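PDB 3IB3: CocE/NonD family hydrolase from Staphylococcus aureus, which probably hydrolyses ester or amide bonds as a serine hydrolase with an alpha/beta-hydrolase catalytic fold, related to cocaine esterase and X-Pro dipeptidyl-peptidases. Local coordinates for residues A[57-62]-A[118-123]; A[167-172]-A[297-302]; A[260-265]-A[285-290]; A[451-456]-A[494-499]. One frame throughout, in Å; residues are numbered along the deposited sequence.

In the fold
Contacts 1, 2 and 3 all reach the large mixed sheet of the alpha/beta-hydrolase fold, whereas contact 4 lies in the beta-rich C-terminal part. Contact 1 is a buried backbone ladder between neighbouring antiparallel strands. Contact 3, only partly buried, joins two parallel strands where they begin, and adds side-chain bonds to loop and helix-end carbonyls. Contact 2 is the buried one at the probable active site, where packing and one bridging water stand in for direct hydrogen bonds, beside a bound fatty acid. It touches contact 1 through K122 and L171. Contact 4, also buried, joins strands of two different sheets, so apolar packing and bridging waters take over from the regular ladder of contact 1.

Contact 1 of 4, residues A[57-62]-A[118-123]; sequences NIFRPN and YVVVKV
F59 and V120 form a hydrogen-bonded antiparallel pair in which each residue gives its N-H to the other's carbonyl. F59 N reaches V120 O at 2.9 Å in an almost straight bond (179°), and V120 N returns to F59 O at 2.9 Å. Two residues along, N57 and K122 repeat the exchange, with N57 N to K122 O at 3.0 Å and K122 N to N57 O at 2.9 Å. The carbonyls of N57 and F59 each take a second, weaker CA-H donor: V121 CA lies 3.5 Å from N57 O, and V119 CA 3.4 Å from F59 O. I58 and V121, the non-hydrogen-bonded pair between, turn their polar backbone atoms outward, I58 bonding to E41 and V121 to V70.

Side chains add contacts on both faces. F59 places CG anti to its carbonyl carbon (chi1 -62°), and the ring meets V120 O at its edge, in plane. On the other side, the two methyls of V119 part company: CG1 goes to I58 CG2 at 4.2 Å, while CG2 packs on R60 CB at 3.8 Å.

The polar ends look elsewhere: N57 bonds to K78 and D79, and the bent chain of K122 carries NZ to a salt bridge with D74 and a bond to S72. Strand 36-47 flanks 53-60, strand 67-74 runs parallel to 119-124, and helix 110-113 covers the face of F59 and V120, so this pairing marks where the hydrolase sheet changes from antiparallel to parallel.

Contact 2 of 4, residues A[167-172]-A[297-302]; sequences GVSYLA and RKEWES. With PLM (palmitic acid), chain E.
V168 and S169 meet E299 and W300 at what is evidently the nucleophile elbow of the alpha/beta-hydrolase fold: the sharp turn G-V-S-Y-L joins strand 162-168 to helix 170-179 and holds S169 at a strained positive phi (52°, psi -126°). S169 is thus probably the catalytic nucleophile.

Van der Waals packing centres on one methyl. With CG1 anti to its backbone N, V168 wedges it between the two partners, 3.4 Å from W300 NE1 and E299 OE2 and 3.8 Å from W300 CD1. The extended E299 side chain brings OE2 to 3.7 Å from S169 CB and over one face of the W300 indole, offset toward its rim.

Polar contacts gather round the bound palmitic acid. S169 OG donates to O2 of the fatty acid at 2.7 Å and also bonds to H274, a pairing consistent with a catalytic triad. Y76 OH holds the ligand too, which fits the oxyanion-hole tyrosine of cocaine esterase. O1 of the acid lies at the indole edge, 3.6 Å from W300 CH2.

Across the two segments the polar link is indirect: one water, in the indole plane, accepts from W300 NE1 at 3.1 Å and donates to V168 O at 2.9 Å.

Contact 3 of 4, residues A[260-265]-A[285-290]; sequences TPLLTC and AASEEK
E289 O takes the N-H of L262 at 2.9 Å, and P261 CA adds a CA-H...O contact to the same oxygen at 3.4 Å. One step on, K290 CA comes to 3.1 Å from L262 O, and L262 and K290 form a parallel bridge. Near the start of the pairing S287 OG donates to T260 O, though the modelled distance is too short to be trusted closely.

L262 puts CG anti to its backbone N (chi1 173°), which, with chi2 at 53°, brings CD2 tightly against A285 CB at 3.5 Å while its CB rests 3.8 Å from K290 CB. P261 and E289 lie side by side, with P261 CG near E289 OE1 at 4.0 Å; the other carboxylate oxygen pairs with K328 and Y319. The extended K290 chain returns NZ to A285 O at 3.1 Å and also to F282 O, with a cation-pi contact to the F282 ring.

This is the return of a beta-alpha-beta crossover: strand 262-267, helix 275-284, then strand 290-295 alongside the first. Its chemistry implies that the loop is tied at both ends, by backbone bonding of its last residues to strand 262-267 and by an ammonium gripping carbonyls where the helix finishes.

Contact 4 of 4, residues A[451-456]-A[494-499]; sequences QVATGW and IELLPS
L497 sets CG anti to its carbonyl carbon (chi1 -71°), which lays CG 3.5 Å from T454 O and carries CD1 on to the indole of W456. W456 makes the same choice (chi1 -58°), so that its end swings back and CZ3 meets L497 CD1 at 3.9 Å, the two side chains crossing at about a right angle. T454 CG2 lies over one face of this indole, offset toward the rim, while T454 OG1 receives Q451 NE2 in the amide plane.

The backbones come closest at G455, which, without a side chain, lets its CA approach E495 O to 3.4 Å; L496 CD1 packs beside G455 N at 3.6 Å. The one direct hydrogen bond between the two segments runs from L497 N to T454 O at 3.0 Å, its donor standing well above the carbonyl plane. Toward W456 the segments separate, and two waters bridge the backbones: one links W456 N to E495 O, the other W456 O (2.7 Å) to E495 N (3.1 Å).

The segments run at 149°, roughly antiparallel, yet belong to different sheets, 447-458 pairing with 424-432 and 490-503 with 408-417. This edge-to-edge meeting is consistent with the jelly-roll beta-sandwich expected of this C-terminal non-catalytic domain.

Contact 1 of 4, residues A[57-62]-A[118-123]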
loop_
_atom_site.group_PDB
_atom_site.type_symbol
_atom_site.label_atom_id
_atom_site.label_comp_id
_atom_site.label_asym_id
_atom_site.label_seq_id
_atom_site.Cartn_x
_atom_site.Cartn_y
_atom_site.Cartn_z
ATOM N N ASN A 57 -17.860 -12.363 13.286
ATOM C CA ASN A 57 -18.661 -13.331 12.529
ATOM C C ASN A 57 -17.808 -14.589 12.232
ATOM O O ASN A 57 -16.605 -14.484 12.002
ATOM C CB ASN A 57 -19.216 -12.720 11.255
ATOM C CG ASN A 57 -20.229 -11.579 11.509
ATOM O OD1 ASN A 57 -20.797 -11.451 12.577
ATOM N ND2 ASN A 57 -20.427 -10.753 10.503
ATOM N N ILE A 58 -18.420 -15.770 12.295
ATOM C CA ILE A 58 -17.737 -17.012 12.022
ATOM C C ILE A 58 -18.484 -17.711 10.914
ATOM O O ILE A 58 -19.664 -17.931 11.043
ATOM C CB ILE A 58 -17.710 -17.956 13.258
ATOM C CG1 ILE A 58 -16.888 -17.384 14.390
ATOM C CG2 ILE A 58 -17.160 -19.324 12.887
ATOM C CD1 ILE A 58 -17.281 -18.003 15.815
ATOM N N PHE A 59 -17.809 -17.996 9.799
ATOM C CA PHE A 59 -18.387 -18.752 8.694
ATOM C C PHE A 59 -17.685 -20.085 8.640
ATOM O O PHE A 59 -16.482 -20.137 8.598
ATOM C CB PHE A 59 -18.184 -18.046 7.357
ATOM C CG PHE A 59 -18.842 -16.693 7.268
ATOM C CD1 PHE A 59 -20.096 -16.557 6.733
ATOM C CD2 PHE A 59 -18.174 -15.562 7.686
ATOM C CE1 PHE A 59 -20.689 -15.305 6.636
ATOM C CE2 PHE A 59 -18.769 -14.298 7.594
ATOM C CZ PHE A 59 -20.019 -14.184 7.066
ATOM N N ARG A 60 -18.443 -21.165 8.589
ATOM C CA ARG A 60 -17.838 -22.491 8.673
ATOM C C ARG A 60 -18.629 -23.561 7.937
ATOM O O ARG A 60 -19.864 -23.461 7.782
ATOM C CB ARG A 60 -17.650 -22.887 10.134
ATOM C CG ARG A 60 -18.906 -23.003 11.009
ATOM C CD ARG A 60 -18.462 -23.371 12.506
ATOM N NE ARG A 60 -19.553 -23.481 13.496
ATOM C CZ ARG A 60 -20.444 -24.481 13.564
ATOM N NH1 ARG A 60 -20.432 -25.501 12.694
ATOM N NH2 ARG A 60 -21.390 -24.454 14.497
ATOM N N PRO A 61 -17.938 -24.632 7.546
ATOM C CA PRO A 61 -18.624 -25.630 6.801
ATOM C C PRO A 61 -19.695 -26.267 7.674
ATOM O O PRO A 61 -19.526 -26.372 8.901
ATOM C CB PRO A 61 -17.492 -26.601 6.401
ATOM C CG PRO A 61 -16.224 -25.875 6.657
ATOM C CD PRO A 61 -16.552 -25.044 7.822
ATOM N N ASN A 62 -20.819 -26.638 7.074
ATOM C CA ASN A 62 -21.873 -27.269 7.842
ATOM C C ASN A 62 -21.535 -28.740 7.898
ATOM O O ASN A 62 -22.243 -29.598 7.343
ATOM C CB ASN A 62 -23.234 -26.990 7.220
ATOM C CG ASN A 62 -24.363 -27.692 7.911
ATOM O OD1 ASN A 62 -24.394 -27.860 9.149
ATOM N ND2 ASN A 62 -25.333 -28.107 7.109
ATOM N N TYR A 118 -12.252 -24.370 4.703
ATOM C CA TYR A 118 -11.676 -23.420 5.643
ATOM C C TYR A 118 -12.814 -22.820 6.470
ATOM O O TYR A 118 -13.936 -22.704 5.993
ATOM C CB TYR A 118 -10.985 -22.280 4.946
ATOM C CG TYR A 118 -9.679 -22.629 4.277
ATOM C CD1 TYR A 118 -8.464 -22.418 4.918
ATOM C CD2 TYR A 118 -9.670 -23.162 2.999
ATOM C CE1 TYR A 118 -7.278 -22.750 4.313
ATOM C CE2 TYR A 118 -8.484 -23.507 2.377
ATOM C CZ TYR A 118 -7.311 -23.311 3.040
ATOM O OH TYR A 118 -6.169 -23.653 2.423
ATOM N N VAL A 119 -12.516 -22.452 7.711
ATOM C CA VAL A 119 -13.343 -21.502 8.449
ATOM C C VAL A 119 -12.865 -20.059 8.104
ATOM O O VAL A 119 -11.668 -19.816 7.903
ATOM C CB VAL A 119 -13.226 -21.728 9.947
ATOM C CG1 VAL A 119 -13.787 -20.506 10.711
ATOM C CG2 VAL A 119 -13.865 -23.078 10.342
ATOM N N VAL A 120 -13.806 -19.122 8.020
ATOM C CA VAL A 120 -13.482 -17.695 7.855
ATOM C C VAL A 120 -13.964 -16.939 9.118
ATOM O O VAL A 120 -15.088 -17.085 9.542
ATOM C CB VAL A 120 -14.062 -17.101 6.529
ATOM C CG1 VAL A 120 -13.993 -15.557 6.472
ATOM C CG2 VAL A 120 -13.326 -17.667 5.338
ATOM N N VAL A 121 -13.071 -16.157 9.720
ATOM C CA VAL A 121 -13.416 -15.335 10.876
ATOM C C VAL A 121 -13.308 -13.922 10.426
ATOM O O VAL A 121 -12.324 -13.554 9.833
ATOM C CB VAL A 121 -12.507 -15.574 12.098
ATOM C CG1 VAL A 121 -12.876 -14.626 13.241
ATOM C CG2 VAL A 121 -12.701 -17.000 12.560
ATOM N N LYS A 122 -14.342 -13.139 10.687
ATOM C CA LYS A 122 -14.327 -11.724 10.378
ATOM C C LYS A 122 -14.351 -10.975 11.683
ATOM O O LYS A 122 -15.282 -11.122 12.435
ATOM C CB LYS A 122 -15.557 -11.381 9.497
ATOM C CG LYS A 122 -15.573 -9.937 8.880
ATOM C CD LYS A 122 -14.198 -9.424 8.390
ATOM C CE LYS A 122 -14.209 -7.912 8.150
ATOM N NZ LYS A 122 -12.853 -7.407 7.859
ATOM N N VAL A 123 -13.301 -10.210 11.985
ATOM C CA VAL A 123 -13.169 -9.609 13.328
ATOM C C VAL A 123 -13.427 -8.110 13.285
ATOM O O VAL A 123 -12.813 -7.424 12.480
ATOM C CB VAL A 123 -11.789 -9.866 13.905
ATOM C CG1 VAL A 123 -11.625 -9.156 15.276
ATOM C CG2 VAL A 123 -11.511 -11.369 13.999
#

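Contact 2 of 4, residues A[167-172]-A[297-302]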
loop_
_atom_site.group_PDB
_atom_site.type_symbol
_atom_site.label_atom_id
_atom_site.label_comp_id
_atom_site.label_asym_id
_atom_site.label_seq_id
_atom_site.Cartn_x
_atom_site.Cartn_y
_atom_site.Cartn_z
ATOM N N GLY A 167 -6.169 -10.383 3.609
ATOM C CA GLY A 167 -6.992 -9.266 3.216
ATOM C C GLY A 167 -6.198 -8.008 2.872
ATOM O O GLY A 167 -5.005 -7.957 2.985
ATOM N N VAL A 168 -6.948 -6.971 2.535
ATOM C CA VAL A 168 -6.482 -5.827 1.748
ATOM C C VAL A 168 -6.505 -4.514 2.566
ATOM O O VAL A 168 -7.347 -4.316 3.436
ATOM C CB VAL A 168 -7.371 -5.645 0.474
ATOM C CG1 VAL A 168 -6.885 -4.398 -0.377
ATOM C CG2 VAL A 168 -7.368 -6.910 -0.377
ATOM N N SER A 169 -5.617 -3.598 2.230
ATOM C CA SER A 169 -5.595 -2.260 2.834
ATOM C C SER A 169 -5.581 -2.337 4.364
ATOM O O SER A 169 -4.696 -2.999 4.897
ATOM C CB SER A 169 -6.705 -1.362 2.287
ATOM O OG SER A 169 -6.547 -0.065 2.832
ATOM N N TYR A 170 -6.517 -1.677 5.071
ATOM C CA TYR A 170 -6.589 -1.781 6.561
ATOM C C TYR A 170 -6.421 -3.248 6.980
ATOM O O TYR A 170 -5.807 -3.533 7.956
ATOM C CB TYR A 170 -7.936 -1.303 7.077
ATOM C CG TYR A 170 -8.002 -0.935 8.527
ATOM C CD1 TYR A 170 -8.331 0.380 8.902
ATOM C CD2 TYR A 170 -7.778 -1.862 9.552
ATOM C CE1 TYR A 170 -8.389 0.774 10.209
ATOM C CE2 TYR A 170 -7.864 -1.450 10.904
ATOM C CZ TYR A 170 -8.205 -0.126 11.203
ATOM O OH TYR A 170 -8.277 0.343 12.502
ATOM N N LEU A 171 -6.980 -4.168 6.205
ATOM C CA LEU A 171 -6.934 -5.597 6.514
ATOM C C LEU A 171 -5.553 -6.228 6.274
ATOM O O LEU A 171 -5.268 -7.350 6.762
ATOM C CB LEU A 171 -8.063 -6.331 5.800
ATOM C CG LEU A 171 -9.519 -5.937 6.089
ATOM C CD1 LEU A 171 -9.762 -4.423 5.826
ATOM C CD2 LEU A 171 -10.471 -6.735 5.235
ATOM N N ALA A 172 -4.658 -5.446 5.657
ATOM C CA ALA A 172 -3.223 -5.760 5.486
ATOM C C ALA A 172 -2.337 -5.083 6.532
ATOM O O ALA A 172 -1.412 -5.732 7.082
ATOM C CB ALA A 172 -2.745 -5.356 4.058
ATOM N N ARG A 297 -1.984 -3.157 -11.842
ATOM C CA ARG A 297 -3.405 -3.093 -12.118
ATOM C C ARG A 297 -4.119 -2.504 -10.910
ATOM O O ARG A 297 -3.499 -1.848 -10.058
ATOM C CB ARG A 297 -3.921 -4.498 -12.453
ATOM C CG ARG A 297 -3.073 -5.265 -13.450
ATOM C CD ARG A 297 -2.972 -4.560 -14.753
ATOM N NE ARG A 297 -1.871 -5.082 -15.586
ATOM C CZ ARG A 297 -1.989 -6.020 -16.535
ATOM N NH1 ARG A 297 -3.162 -6.597 -16.806
ATOM N NH2 ARG A 297 -0.903 -6.402 -17.210
ATOM N N LYS A 298 -5.418 -2.694 -10.816
ATOM C CA LYS A 298 -6.155 -2.159 -9.676
ATOM C C LYS A 298 -6.208 -3.109 -8.449
ATOM O O LYS A 298 -6.242 -4.358 -8.569
ATOM C CB LYS A 298 -7.558 -1.722 -10.089
ATOM C CG LYS A 298 -7.631 -0.625 -11.243
ATOM C CD LYS A 298 -8.951 -0.794 -12.069
ATOM C CE LYS A 298 -9.127 0.118 -13.309
ATOM N NZ LYS A 298 -8.851 1.566 -12.954
ATOM N N GLU A 299 -6.284 -2.457 -7.281
ATOM C CA GLU A 299 -6.212 -3.045 -5.935
ATOM C C GLU A 299 -7.192 -4.140 -5.553
ATOM O O GLU A 299 -6.777 -5.290 -5.438
ATOM C CB GLU A 299 -6.330 -1.894 -4.934
ATOM C CG GLU A 299 -6.003 -2.210 -3.482
ATOM C CD GLU A 299 -6.187 -1.013 -2.647
ATOM O OE1 GLU A 299 -6.187 0.095 -3.204
ATOM O OE2 GLU A 299 -6.383 -1.155 -1.440
ATOM N N TRP A 300 -8.471 -3.790 -5.295
ATOM C CA TRP A 300 -9.418 -4.786 -4.889
ATOM C C TRP A 300 -9.665 -5.733 -6.049
ATOM O O TRP A 300 -9.724 -6.936 -5.837
ATOM C CB TRP A 300 -10.727 -4.186 -4.376
ATOM C CG TRP A 300 -10.511 -3.577 -3.072
ATOM C CD1 TRP A 300 -10.383 -4.228 -1.873
ATOM C CD2 TRP A 300 -10.288 -2.199 -2.810
ATOM N NE1 TRP A 300 -10.117 -3.322 -0.875
ATOM C CE2 TRP A 300 -10.062 -2.068 -1.426
ATOM C CE3 TRP A 300 -10.298 -1.050 -3.605
ATOM C CZ2 TRP A 300 -9.842 -0.823 -0.816
ATOM C CZ3 TRP A 300 -10.094 0.174 -2.990
ATOM C CH2 TRP A 300 -9.854 0.266 -1.606
ATOM N N GLU A 301 -9.791 -5.180 -7.260
ATOM C CA GLU A 301 -9.879 -5.962 -8.491
ATOM C C GLU A 301 -8.889 -7.136 -8.538
ATOM O O GLU A 301 -9.268 -8.259 -8.856
ATOM C CB GLU A 301 -9.666 -5.062 -9.707
ATOM C CG GLU A 301 -9.768 -5.780 -11.008
ATOM C CD GLU A 301 -9.579 -4.885 -12.172
ATOM O OE1 GLU A 301 -10.557 -4.182 -12.533
ATOM O OE2 GLU A 301 -8.468 -4.914 -12.757
ATOM N N SER A 302 -7.640 -6.908 -8.178
ATOM C CA SER A 302 -6.643 -7.952 -8.364
ATOM C C SER A 302 -6.668 -8.975 -7.222
ATOM O O SER A 302 -6.347 -10.138 -7.427
ATOM C CB SER A 302 -5.251 -7.356 -8.460
ATOM O OG SER A 302 -5.113 -6.612 -9.642
HETATM C C1 PLM E . -9.402 1.796 2.409
HETATM O O1 PLM E . -8.740 2.024 1.359
HETATM O O2 PLM E . -8.836 1.202 3.380
HETATM C C2 PLM E . -10.853 2.240 2.476
HETATM C C3 PLM E . -11.259 3.121 1.304
HETATM O O HOH W 1 -9.811 -3.426 2.181
#

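Contact 3 of 4, residues A[260-265]-A[285-290]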
loop_
_atom_site.group_PDB
_atom_site.type_symbol
_atom_site.label_atom_id
_atom_site.label_comp_id
_atom_site.label_asym_id
_atom_site.label_seq_id
_atom_site.Cartn_x
_atom_site.Cartn_y
_atom_site.Cartn_z
ATOM N N THR A 260 6.674 -15.057 10.525
ATOM C CA THR A 260 5.585 -15.909 9.979
ATOM C C THR A 260 5.765 -16.137 8.484
ATOM O O THR A 260 6.233 -15.240 7.808
ATOM C CB THR A 260 4.247 -15.164 10.116
ATOM O OG1 THR A 260 4.028 -14.840 11.480
ATOM C CG2 THR A 260 3.030 -15.966 9.556
ATOM N N PRO A 261 5.353 -17.295 7.948
ATOM C CA PRO A 261 5.450 -17.412 6.481
ATOM C C PRO A 261 4.587 -16.389 5.759
ATOM O O PRO A 261 3.413 -16.242 6.116
ATOM C CB PRO A 261 4.939 -18.814 6.222
ATOM C CG PRO A 261 5.374 -19.563 7.408
ATOM C CD PRO A 261 5.177 -18.621 8.576
ATOM N N LEU A 262 5.165 -15.736 4.734
ATOM C CA LEU A 262 4.690 -14.468 4.206
ATOM C C LEU A 262 4.450 -14.498 2.686
ATOM O O LEU A 262 5.325 -14.931 1.916
ATOM C CB LEU A 262 5.718 -13.389 4.545
ATOM C CG LEU A 262 5.587 -11.965 3.988
ATOM C CD1 LEU A 262 4.218 -11.372 4.279
ATOM C CD2 LEU A 262 6.755 -11.144 4.594
ATOM N N LEU A 263 3.223 -14.130 2.299
ATOM C CA LEU A 263 2.847 -13.784 0.944
ATOM C C LEU A 263 2.417 -12.305 0.864
ATOM O O LEU A 263 1.389 -11.897 1.374
ATOM C CB LEU A 263 1.726 -14.700 0.408
ATOM C CG LEU A 263 1.248 -14.409 -1.015
ATOM C CD1 LEU A 263 2.360 -14.515 -2.082
ATOM C CD2 LEU A 263 0.144 -15.339 -1.303
ATOM N N THR A 264 3.218 -11.498 0.211
ATOM C CA THR A 264 2.957 -10.091 0.124
ATOM C C THR A 264 2.469 -9.768 -1.279
ATOM O O THR A 264 2.954 -10.318 -2.265
ATOM C CB THR A 264 4.256 -9.323 0.410
ATOM O OG1 THR A 264 4.723 -9.722 1.681
ATOM C CG2 THR A 264 4.027 -7.828 0.421
ATOM N N CYS A 265 1.495 -8.876 -1.369
ATOM C CA CYS A 265 1.229 -8.214 -2.595
ATOM C C CYS A 265 1.596 -6.766 -2.431
ATOM O O CYS A 265 1.087 -6.114 -1.548
ATOM C CB CYS A 265 -0.226 -8.285 -2.973
ATOM S SG CYS A 265 -0.498 -7.384 -4.514
ATOM N N ALA A 285 10.944 -8.248 6.732
ATOM C CA ALA A 285 10.453 -9.375 7.488
ATOM C C ALA A 285 11.579 -10.392 7.646
ATOM O O ALA A 285 12.361 -10.607 6.724
ATOM C CB ALA A 285 9.202 -10.024 6.793
ATOM N N ALA A 286 11.694 -10.957 8.843
ATOM C CA ALA A 286 12.691 -11.988 9.111
ATOM C C ALA A 286 12.225 -13.353 8.615
ATOM O O ALA A 286 13.010 -14.294 8.608
ATOM C CB ALA A 286 13.022 -12.035 10.607
ATOM N N SER A 287 10.952 -13.455 8.205
ATOM C CA SER A 287 10.385 -14.695 7.669
ATOM C C SER A 287 11.373 -15.456 6.770
ATOM O O SER A 287 11.813 -14.942 5.746
ATOM C CB SER A 287 9.072 -14.398 6.907
ATOM O OG SER A 287 8.145 -13.672 7.714
ATOM N N GLU A 288 11.746 -16.667 7.161
ATOM C CA GLU A 288 12.605 -17.479 6.316
ATOM C C GLU A 288 11.894 -17.877 5.027
ATOM O O GLU A 288 12.557 -18.105 4.036
ATOM C CB GLU A 288 13.073 -18.758 7.063
ATOM C CG GLU A 288 13.998 -18.462 8.236
ATOM C CD GLU A 288 14.835 -19.635 8.659
ATOM O OE1 GLU A 288 14.246 -20.655 9.105
ATOM O OE2 GLU A 288 16.091 -19.540 8.553
ATOM N N GLU A 289 10.562 -17.989 5.061
ATOM C CA GLU A 289 9.735 -18.316 3.875
ATOM C C GLU A 289 8.841 -17.126 3.431
ATOM O O GLU A 289 7.790 -16.849 4.028
ATOM C CB GLU A 289 8.885 -19.536 4.195
ATOM C CG GLU A 289 9.701 -20.670 4.802
ATOM C CD GLU A 289 8.864 -21.879 5.176
ATOM O OE1 GLU A 289 8.431 -21.954 6.334
ATOM O OE2 GLU A 289 8.614 -22.750 4.304
ATOM N N LYS A 290 9.242 -16.399 2.397
ATOM C CA LYS A 290 8.459 -15.228 1.996
ATOM C C LYS A 290 8.415 -15.051 0.497
ATOM O O LYS A 290 9.394 -15.351 -0.220
ATOM C CB LYS A 290 8.955 -13.941 2.698
ATOM C CG LYS A 290 10.411 -13.609 2.440
ATOM C CD LYS A 290 10.776 -12.344 3.144
ATOM C CE LYS A 290 12.287 -12.155 3.222
ATOM N NZ LYS A 290 12.533 -10.730 3.594
#

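Contact 4 of 4, residues A[451-456]-A[494-499]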
loop_
_atom_site.group_PDB
_atom_site.type_symbol
_atom_site.label_atom_id
_atom_site.label_comp_id
_atom_site.label_asym_id
_atom_site.label_seq_id
_atom_site.Cartn_x
_atom_site.Cartn_y
_atom_site.Cartn_z
ATOM N N GLN A 451 1.147 8.323 -13.789
ATOM C CA GLN A 451 2.495 8.386 -14.376
ATOM C C GLN A 451 3.270 7.134 -13.960
ATOM O O GLN A 451 2.644 6.162 -13.490
ATOM C CB GLN A 451 3.151 9.704 -13.964
ATOM C CG GLN A 451 3.356 9.924 -12.477
ATOM C CD GLN A 451 3.795 11.368 -12.158
ATOM O OE1 GLN A 451 3.820 12.211 -13.044
ATOM N NE2 GLN A 451 4.184 11.628 -10.898
ATOM N N VAL A 452 4.607 7.133 -14.117
ATOM C CA VAL A 452 5.413 5.940 -13.808
ATOM C C VAL A 452 5.738 5.824 -12.302
ATOM O O VAL A 452 5.478 4.801 -11.645
ATOM C CB VAL A 452 6.771 5.921 -14.568
ATOM C CG1 VAL A 452 7.545 4.665 -14.192
ATOM C CG2 VAL A 452 6.613 6.008 -16.044
ATOM N N ALA A 453 6.332 6.863 -11.750
ATOM C CA ALA A 453 6.688 6.843 -10.343
ATOM C C ALA A 453 6.483 8.242 -9.802
ATOM O O ALA A 453 6.473 9.221 -10.573
ATOM C CB ALA A 453 8.116 6.370 -10.151
ATOM N N THR A 454 6.278 8.350 -8.491
ATOM C CA THR A 454 6.057 9.655 -7.813
ATOM C C THR A 454 6.785 9.668 -6.472
ATOM O O THR A 454 6.955 8.604 -5.837
ATOM C CB THR A 454 4.575 9.916 -7.560
ATOM O OG1 THR A 454 3.838 9.606 -8.744
ATOM C CG2 THR A 454 4.320 11.358 -7.153
ATOM N N GLY A 455 7.233 10.863 -6.068
ATOM C CA GLY A 455 7.848 11.067 -4.784
ATOM C C GLY A 455 7.877 12.523 -4.328
ATOM O O GLY A 455 7.694 13.433 -5.147
ATOM N N TRP A 456 8.125 12.730 -3.043
ATOM C CA TRP A 456 7.961 14.036 -2.422
ATOM C C TRP A 456 9.070 14.323 -1.406
ATOM O O TRP A 456 9.654 13.400 -0.800
ATOM C CB TRP A 456 6.620 14.140 -1.666
ATOM C CG TRP A 456 5.361 13.908 -2.432
ATOM C CD1 TRP A 456 4.534 14.870 -2.963
ATOM C CD2 TRP A 456 4.727 12.631 -2.730
ATOM N NE1 TRP A 456 3.457 14.267 -3.580
ATOM C CE2 TRP A 456 3.521 12.914 -3.414
ATOM C CE3 TRP A 456 5.045 11.304 -2.447
ATOM C CZ2 TRP A 456 2.643 11.888 -3.900
ATOM C CZ3 TRP A 456 4.154 10.284 -2.860
ATOM C CH2 TRP A 456 2.963 10.595 -3.586
ATOM N N ILE A 494 15.519 12.642 -3.294
ATOM C CA ILE A 494 14.069 12.355 -3.276
ATOM C C ILE A 494 13.814 10.919 -3.657
ATOM O O ILE A 494 14.340 10.439 -4.669
ATOM C CB ILE A 494 13.283 13.196 -4.315
ATOM C CG1 ILE A 494 13.306 14.659 -3.990
ATOM C CG2 ILE A 494 11.756 12.739 -4.425
ATOM C CD1 ILE A 494 12.733 15.480 -5.170
ATOM N N GLU A 495 13.010 10.241 -2.834
ATOM C CA GLU A 495 12.633 8.845 -3.029
ATOM C C GLU A 495 11.513 8.759 -4.023
ATOM O O GLU A 495 10.405 9.150 -3.715
ATOM C CB GLU A 495 12.135 8.261 -1.691
ATOM C CG GLU A 495 11.666 6.815 -1.682
ATOM C CD GLU A 495 11.238 6.380 -0.265
ATOM O OE1 GLU A 495 11.103 7.265 0.611
ATOM O OE2 GLU A 495 11.079 5.182 -0.016
ATOM N N LEU A 496 11.793 8.300 -5.221
ATOM C CA LEU A 496 10.707 7.950 -6.148
ATOM C C LEU A 496 10.279 6.559 -5.766
ATOM O O LEU A 496 11.129 5.673 -5.608
ATOM C CB LEU A 496 11.141 7.964 -7.597
ATOM C CG LEU A 496 11.229 9.306 -8.346
ATOM C CD1 LEU A 496 9.889 10.074 -8.402
ATOM C CD2 LEU A 496 12.320 10.133 -7.760
ATOM N N LEU A 497 8.977 6.378 -5.576
ATOM C CA LEU A 497 8.476 5.138 -5.002
ATOM C C LEU A 497 8.617 3.974 -5.983
ATOM O O LEU A 497 8.729 4.174 -7.199
ATOM C CB LEU A 497 7.034 5.308 -4.499
ATOM C CG LEU A 497 6.989 6.195 -3.250
ATOM C CD1 LEU A 497 5.608 6.662 -2.920
ATOM C CD2 LEU A 497 7.574 5.463 -2.120
ATOM N N PRO A 498 8.696 2.749 -5.449
ATOM C CA PRO A 498 8.951 1.606 -6.340
ATOM C C PRO A 498 8.015 1.495 -7.549
ATOM O O PRO A 498 6.793 1.687 -7.429
ATOM C CB PRO A 498 8.806 0.389 -5.383
ATOM C CG PRO A 498 9.245 0.931 -4.027
ATOM C CD PRO A 498 8.806 2.381 -4.009
ATOM N N SER A 499 8.610 1.210 -8.717
ATOM C CA SER A 499 7.904 1.093 -9.974
ATOM C C SER A 499 8.604 0.088 -10.882
ATOM O O SER A 499 9.816 -0.148 -10.742
ATOM C CB SER A 499 7.835 2.450 -10.696
ATOM O OG SER A 499 9.123 2.931 -11.086
HETATM O O HOH W 2 8.899 10.276 -1.715
HETATM O O HOH W 3 11.640 11.667 -0.505
#